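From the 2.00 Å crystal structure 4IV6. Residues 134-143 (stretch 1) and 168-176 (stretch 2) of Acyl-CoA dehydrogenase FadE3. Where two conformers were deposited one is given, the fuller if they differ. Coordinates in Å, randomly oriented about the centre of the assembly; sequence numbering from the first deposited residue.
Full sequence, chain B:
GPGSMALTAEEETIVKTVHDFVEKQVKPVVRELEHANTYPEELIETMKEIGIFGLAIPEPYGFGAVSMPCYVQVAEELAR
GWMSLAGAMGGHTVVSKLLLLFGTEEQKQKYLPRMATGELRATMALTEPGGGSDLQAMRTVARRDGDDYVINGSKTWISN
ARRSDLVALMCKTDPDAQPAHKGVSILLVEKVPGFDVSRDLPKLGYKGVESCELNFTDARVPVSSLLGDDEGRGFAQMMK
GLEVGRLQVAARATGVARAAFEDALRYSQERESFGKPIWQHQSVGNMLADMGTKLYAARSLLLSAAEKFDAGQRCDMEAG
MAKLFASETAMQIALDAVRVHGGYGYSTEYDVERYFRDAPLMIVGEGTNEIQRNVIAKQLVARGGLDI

Stretch 1 134-143: DLQAMRTVAR
Stretch 2 168-176: ALMCKTDPD

Lys172 anchors the contact with both its backbone and its ammonium group. Its CA-to-CB bond points sideways to stretch 1, and the chain, m at chi1 and t from chi2 to chi4, runs extended to bring its end nearer the turn of stretch 1, where Lys172 NZ donates to Gln136 O (2.8 Å) and Met138 O (2.9 Å). That turn is held by Met138 N to Leu135 O (3.0 Å) and Ala137 N to Asp134 O (3.2 Å). Two waters extend the polar cluster: one accepts from Gln136 NE2 (2.6 Å) and weakly from Lys172 NZ (3.3 Å); the other donates to Ala137 O (2.9 Å) and accepts weakly from Lys172 NZ (3.1 Å).

On the backbone, Lys172 N donates to Thr140 O (2.8 Å, 175°) and Ala142 N to Lys172 O (2.9 Å, 169°), so one residue is gripped through both its amide and its carbonyl. This makes a single bridge, Val141 with Lys172, CA to CA 4.5 Å. Val141 (-121/148) and Lys172 (-89/108) are both extended, but strands 141-143 and 168-172 diverge, their N-to-C directions 70° apart. Between the two bonds Val141 CA approaches Lys172 O (3.3 Å), which also accepts from Ala142 N; beyond them Thr173 CA meets Ala142 O (3.4 Å), both as CA-H...O contacts. A third water donates to Ala142 O and Thr173 O, each at 2.9 Å.

Beyond these polar contacts come apolar ones. Met138 (p, t, p) directs its CA-to-CB bond toward stretch 2, its CE 3.6 Å from Met170 CG and its SD 3.6 Å from Cys171 CA. Met170 (t, t, m) also meets Leu135 (m, t), SD to CD1 4.2 Å. Ala142 CB lies 3.8 Å from Cys171 SG (chi1 p), while Thr140 CG2 (chi1 m) sits 3.9 Å from Cys171 CB. Further out, Val141 CG1 (chi1 m) reaches Pro175 CG at 4.2 Å.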

ATOM      1  N   ASP B 134       5.334 -22.658  15.626  1.00 15.71           N
ATOM      2  CA  ASP B 134       5.961 -23.958  15.540  1.00 16.10           C
ATOM      3  C   ASP B 134       5.482 -24.831  16.672  1.00 15.70           C
ATOM      4  O   ASP B 134       6.216 -25.100  17.640  1.00 15.74           O
ATOM      5  CB  ASP B 134       7.487 -23.794  15.615  1.00 16.42           C
ATOM      6  CG  ASP B 134       8.226 -25.067  15.317  1.00 17.31           C
ATOM      7  OD1 ASP B 134       7.561 -26.109  15.087  1.00 17.92           O
ATOM      8  OD2 ASP B 134       9.489 -25.022  15.331  1.00 17.15           O
ATOM      9  N   LEU B 135       4.244 -25.270  16.569  1.00 15.96           N
ATOM     10  CA  LEU B 135       3.634 -26.065  17.636  1.00 16.20           C
ATOM     11  C   LEU B 135       4.218 -27.481  17.750  1.00 16.70           C
ATOM     12  O   LEU B 135       4.190 -28.089  18.844  1.00 16.00           O
ATOM     13  CB  LEU B 135       2.134 -26.114  17.438  1.00 16.28           C
ATOM     14  CG  LEU B 135       1.418 -24.791  17.730  1.00 16.24           C
ATOM     15  CD1 LEU B 135      -0.045 -24.974  17.378  1.00 17.35           C
ATOM     16  CD2 LEU B 135       1.576 -24.306  19.182  1.00 16.07           C
ATOM     17  N   GLN B 136       4.757 -28.003  16.646  1.00 17.19           N
ATOM     18  CA  GLN B 136       5.398 -29.319  16.678  1.00 18.68           C
ATOM     19  C   GLN B 136       6.572 -29.336  17.642  1.00 18.40           C
ATOM     20  O   GLN B 136       6.913 -30.382  18.181  1.00 18.52           O
ATOM     21  CB  GLN B 136       5.898 -29.736  15.273  1.00 21.07           C
ATOM     22  CG  GLN B 136       6.523 -31.122  15.228  1.00 23.42           C
ATOM     23  CD  GLN B 136       5.528 -32.183  15.686  1.00 25.24           C
ATOM     24  OE1 GLN B 136       4.473 -32.331  15.074  1.00 28.02           O
ATOM     25  NE2 GLN B 136       5.827 -32.888  16.785  1.00 25.99           N
ATOM     26  N   ALA B 137       7.186 -28.173  17.863  1.00 17.60           N
ATOM     27  CA  ALA B 137       8.312 -28.068  18.776  1.00 17.61           C
ATOM     28  C   ALA B 137       7.895 -27.900  20.238  1.00 16.81           C
ATOM     29  O   ALA B 137       8.760 -27.712  21.084  1.00 16.54           O
ATOM     30  CB  ALA B 137       9.211 -26.919  18.372  1.00 17.43           C
ATOM     31  N   MET B 138       6.598 -27.980  20.547  1.00 16.64           N
ATOM     32  CA  MET B 138       6.118 -27.729  21.895  1.00 16.15           C
ATOM     33  C   MET B 138       6.765 -28.685  22.904  1.00 16.72           C
ATOM     34  O   MET B 138       7.136 -29.817  22.567  1.00 17.24           O
ATOM     35  CB  MET B 138       4.602 -27.837  21.979  1.00 16.63           C
ATOM     36  CG  MET B 138       4.021 -29.250  21.765  1.00 17.60           C
ATOM     37  SD  MET B 138       2.235 -29.324  22.072  1.00 18.58           S
ATOM     38  CE  MET B 138       1.611 -28.320  20.741  1.00 18.51           C
ATOM     39  N   ARG B 139       6.888 -28.209  24.129  1.00 16.56           N
ATOM     40  CA  ARG B 139       7.578 -28.941  25.189  1.00 17.39           C
ATOM     41  C   ARG B 139       6.593 -29.553  26.191  1.00 16.26           C
ATOM     42  O   ARG B 139       6.963 -30.444  26.971  1.00 15.67           O
ATOM     43  CB  ARG B 139       8.569 -27.993  25.862  1.00 19.42           C
ATOM     44  CG  ARG B 139       9.667 -27.516  24.904  1.00 22.53           C
ATOM     45  CD  ARG B 139      10.566 -26.491  25.569  1.00 26.22           C
ATOM     46  NE  ARG B 139      11.215 -27.044  26.760  1.00 31.87           N
ATOM     47  CZ  ARG B 139      11.983 -26.355  27.608  1.00 37.63           C
ATOM     48  NH1 ARG B 139      12.229 -25.050  27.417  1.00 38.82           N
ATOM     49  NH2 ARG B 139      12.524 -26.988  28.649  1.00 40.25           N
ATOM     50  N   THR B 140       5.329 -29.127  26.160  1.00 14.68           N
ATOM     51  CA  THR B 140       4.368 -29.668  27.104  1.00 14.29           C
ATOM     52  C   THR B 140       4.056 -31.111  26.747  1.00 14.76           C
ATOM     53  O   THR B 140       3.614 -31.424  25.628  1.00 14.38           O
ATOM     54  CB  THR B 140       3.099 -28.813  27.195  1.00 13.94           C
ATOM     55  OG1 THR B 140       3.421 -27.435  27.531  1.00 13.75           O
ATOM     56  CG2 THR B 140       2.171 -29.374  28.246  1.00 14.02           C
ATOM     57  N   VAL B 141       4.259 -31.986  27.723  1.00 15.67           N
ATOM     58  CA  VAL B 141       4.094 -33.426  27.569  1.00 16.61           C
ATOM     59  C   VAL B 141       3.062 -33.973  28.551  1.00 16.91           C
ATOM     60  O   VAL B 141       2.916 -33.456  29.675  1.00 16.40           O
ATOM     61  CB  VAL B 141       5.415 -34.207  27.816  1.00 17.76           C
ATOM     62  CG1 VAL B 141       6.433 -33.902  26.742  1.00 18.26           C
ATOM     63  CG2 VAL B 141       6.002 -33.928  29.203  1.00 18.44           C
ATOM     64  N   ALA B 142       2.362 -35.024  28.124  1.00 17.31           N
ATOM     65  CA  ALA B 142       1.427 -35.713  28.974  1.00 18.29           C
ATOM     66  C   ALA B 142       1.736 -37.193  28.883  1.00 20.48           C
ATOM     67  O   ALA B 142       1.560 -37.812  27.833  1.00 21.83           O
ATOM     68  CB  ALA B 142       0.018 -35.421  28.532  1.00 18.04           C
ATOM     69  N   ARG B 143       2.222 -37.747  29.978  1.00 22.05           N
ATOM     70  CA  ARG B 143       2.701 -39.118  29.987  0.50 24.20           C
ATOM     71  C   ARG B 143       1.771 -40.005  30.808  1.00 24.98           C
ATOM     72  O   ARG B 143       1.396 -39.672  31.932  1.00 23.01           O
ATOM     73  CB  ARG B 143       4.139 -39.133  30.498  0.50 25.50           C
ATOM     74  CG  ARG B 143       4.520 -40.267  31.414  0.50 27.63           C
ATOM     75  CD  ARG B 143       5.960 -40.073  31.856  0.50 28.61           C
ATOM     76  NE  ARG B 143       6.882 -40.959  31.157  0.50 29.85           N
ATOM     77  CZ  ARG B 143       7.615 -41.872  31.771  0.50 30.55           C
ATOM     78  NH1 ARG B 143       8.442 -42.644  31.077  0.50 30.95           N
ATOM     79  NH2 ARG B 143       7.515 -41.989  33.090  0.50 30.98           N
ATOM     80  N   ALA B 168      -8.650 -26.712  26.975  1.00 15.08           N
ATOM     81  CA  ALA B 168      -8.300 -27.663  25.939  1.00 14.93           C
ATOM     82  C   ALA B 168      -6.806 -27.508  25.645  1.00 14.23           C
ATOM     83  O   ALA B 168      -6.375 -26.570  24.978  1.00 13.53           O
ATOM     84  CB  ALA B 168      -9.130 -27.436  24.688  1.00 15.18           C
ATOM     85  N   LEU B 169      -6.027 -28.451  26.157  1.00 14.23           N
ATOM     86  CA  LEU B 169      -4.574 -28.344  26.171  1.00 13.90           C
ATOM     87  C   LEU B 169      -3.974 -29.200  25.079  1.00 14.34           C
ATOM     88  O   LEU B 169      -4.109 -30.417  25.120  1.00 14.50           O
ATOM     89  CB  LEU B 169      -4.035 -28.837  27.510  1.00 13.89           C
ATOM     90  CG  LEU B 169      -2.530 -28.714  27.731  1.00 13.86           C
ATOM     91  CD1 LEU B 169      -2.110 -27.247  27.884  1.00 13.92           C
ATOM     92  CD2 LEU B 169      -2.130 -29.481  28.967  1.00 14.59           C
ATOM     93  N   MET B 170      -3.276 -28.582  24.132  1.00 14.79           N
ATOM     94  CA  MET B 170      -2.565 -29.346  23.107  1.00 15.69           C
ATOM     95  C   MET B 170      -1.205 -29.674  23.682  1.00 15.12           C
ATOM     96  O   MET B 170      -0.484 -28.778  24.152  1.00 15.05           O
ATOM     97  CB  MET B 170      -2.442 -28.564  21.809  1.00 17.29           C
ATOM     98  CG  MET B 170      -1.821 -29.369  20.663  1.00 19.67           C
ATOM     99  SD  MET B 170      -1.674 -28.424  19.119  1.00 22.56           S
ATOM    100  CE  MET B 170      -3.324 -28.520  18.512  1.00 23.61           C
ATOM    101  N   CYS B 171      -0.877 -30.960  23.678  1.00 14.77           N
ATOM    102  CA  CYS B 171       0.329 -31.460  24.334  1.00 14.78           C
ATOM    103  C   CYS B 171       0.813 -32.744  23.684  1.00 14.75           C
ATOM    104  O   CYS B 171       0.102 -33.348  22.901  1.00 15.40           O
ATOM    105  CB  CYS B 171       0.067 -31.669  25.816  1.00 14.82           C
ATOM    106  SG  CYS B 171      -1.328 -32.738  26.189  1.00 16.36           S
ATOM    107  N   LYS B 172       2.054 -33.127  23.967  1.00 15.28           N
ATOM    108  CA  LYS B 172       2.642 -34.330  23.410  1.00 15.73           C
ATOM    109  C   LYS B 172       2.365 -35.531  24.292  1.00 16.05           C
ATOM    110  O   LYS B 172       2.959 -35.672  25.376  1.00 15.57           O
ATOM    111  CB  LYS B 172       4.156 -34.160  23.184  1.00 16.34           C
ATOM    112  CG  LYS B 172       4.502 -33.211  22.024  1.00 16.60           C
ATOM    113  CD  LYS B 172       6.003 -33.032  21.851  1.00 17.41           C
ATOM    114  CE  LYS B 172       6.300 -32.240  20.591  1.00 17.68           C
ATOM    115  NZ  LYS B 172       7.685 -31.733  20.518  1.00 17.82           N
ATOM    116  N   THR B 173       1.479 -36.406  23.817  1.00 16.97           N
ATOM    117  CA  THR B 173       1.249 -37.707  24.468  1.00 18.50           C
ATOM    118  C   THR B 173       2.315 -38.712  24.084  1.00 19.97           C
ATOM    119  O   THR B 173       2.511 -39.681  24.806  1.00 20.11           O
ATOM    120  CB  THR B 173      -0.150 -38.297  24.195  1.00 19.12           C
ATOM    121  OG1 THR B 173      -0.481 -38.156  22.802  1.00 19.29           O
ATOM    122  CG2 THR B 173      -1.189 -37.562  25.062  1.00 18.64           C
ATOM    123  N   ASP B 174       2.978 -38.501  22.952  1.00 20.59           N
ATOM    124  CA  ASP B 174       4.152 -39.306  22.617  1.00 23.01           C
ATOM    125  C   ASP B 174       5.212 -38.429  21.970  1.00 24.26           C
ATOM    126  O   ASP B 174       5.171 -38.207  20.757  1.00 24.28           O
ATOM    127  CB  ASP B 174       3.776 -40.463  21.691  1.00 23.79           C
ATOM    128  CG  ASP B 174       4.977 -41.337  21.318  1.00 25.26           C
ATOM    129  OD1 ASP B 174       6.065 -41.179  21.910  1.00 24.85           O
ATOM    130  OD2 ASP B 174       4.831 -42.170  20.398  1.00 26.44           O
ATOM    131  N   PRO B 175       6.183 -37.948  22.772  1.00 26.00           N
ATOM    132  CA  PRO B 175       7.212 -37.090  22.187  1.00 27.56           C
ATOM    133  C   PRO B 175       8.147 -37.810  21.201  1.00 29.59           C
ATOM    134  O   PRO B 175       8.866 -37.154  20.465  1.00 30.61           O
ATOM    135  CB  PRO B 175       7.981 -36.539  23.405  1.00 27.45           C
ATOM    136  CG  PRO B 175       7.526 -37.310  24.592  1.00 27.04           C
ATOM    137  CD  PRO B 175       6.238 -37.992  24.245  1.00 26.64           C
ATOM    138  N   ASP B 176       8.112 -39.133  21.162  1.00 31.43           N
ATOM    139  CA  ASP B 176       8.973 -39.915  20.279  1.00 34.20           C
ATOM    140  C   ASP B 176       8.230 -40.458  19.058  1.00 36.03           C
ATOM    141  O   ASP B 176       8.736 -41.369  18.392  1.00 37.49           O
ATOM    142  CB  ASP B 176       9.550 -41.105  21.064  1.00 36.74           C
ATOM    143  CG  ASP B 176      10.243 -40.675  22.346  1.00 37.96           C
ATOM    144  OD1 ASP B 176      10.990 -39.682  22.312  1.00 38.57           O
ATOM    145  OD2 ASP B 176      10.037 -41.311  23.395  1.00 41.41           O
TER
HETATM  146  O   HOH W   1       8.191 -33.353  17.717  1.00 43.48           O
HETATM  147  O   HOH W   2      10.083 -30.240  21.730  1.00 40.28           O
HETATM  148  O   HOH W   3       1.191 -40.646  27.216  1.00 28.31           O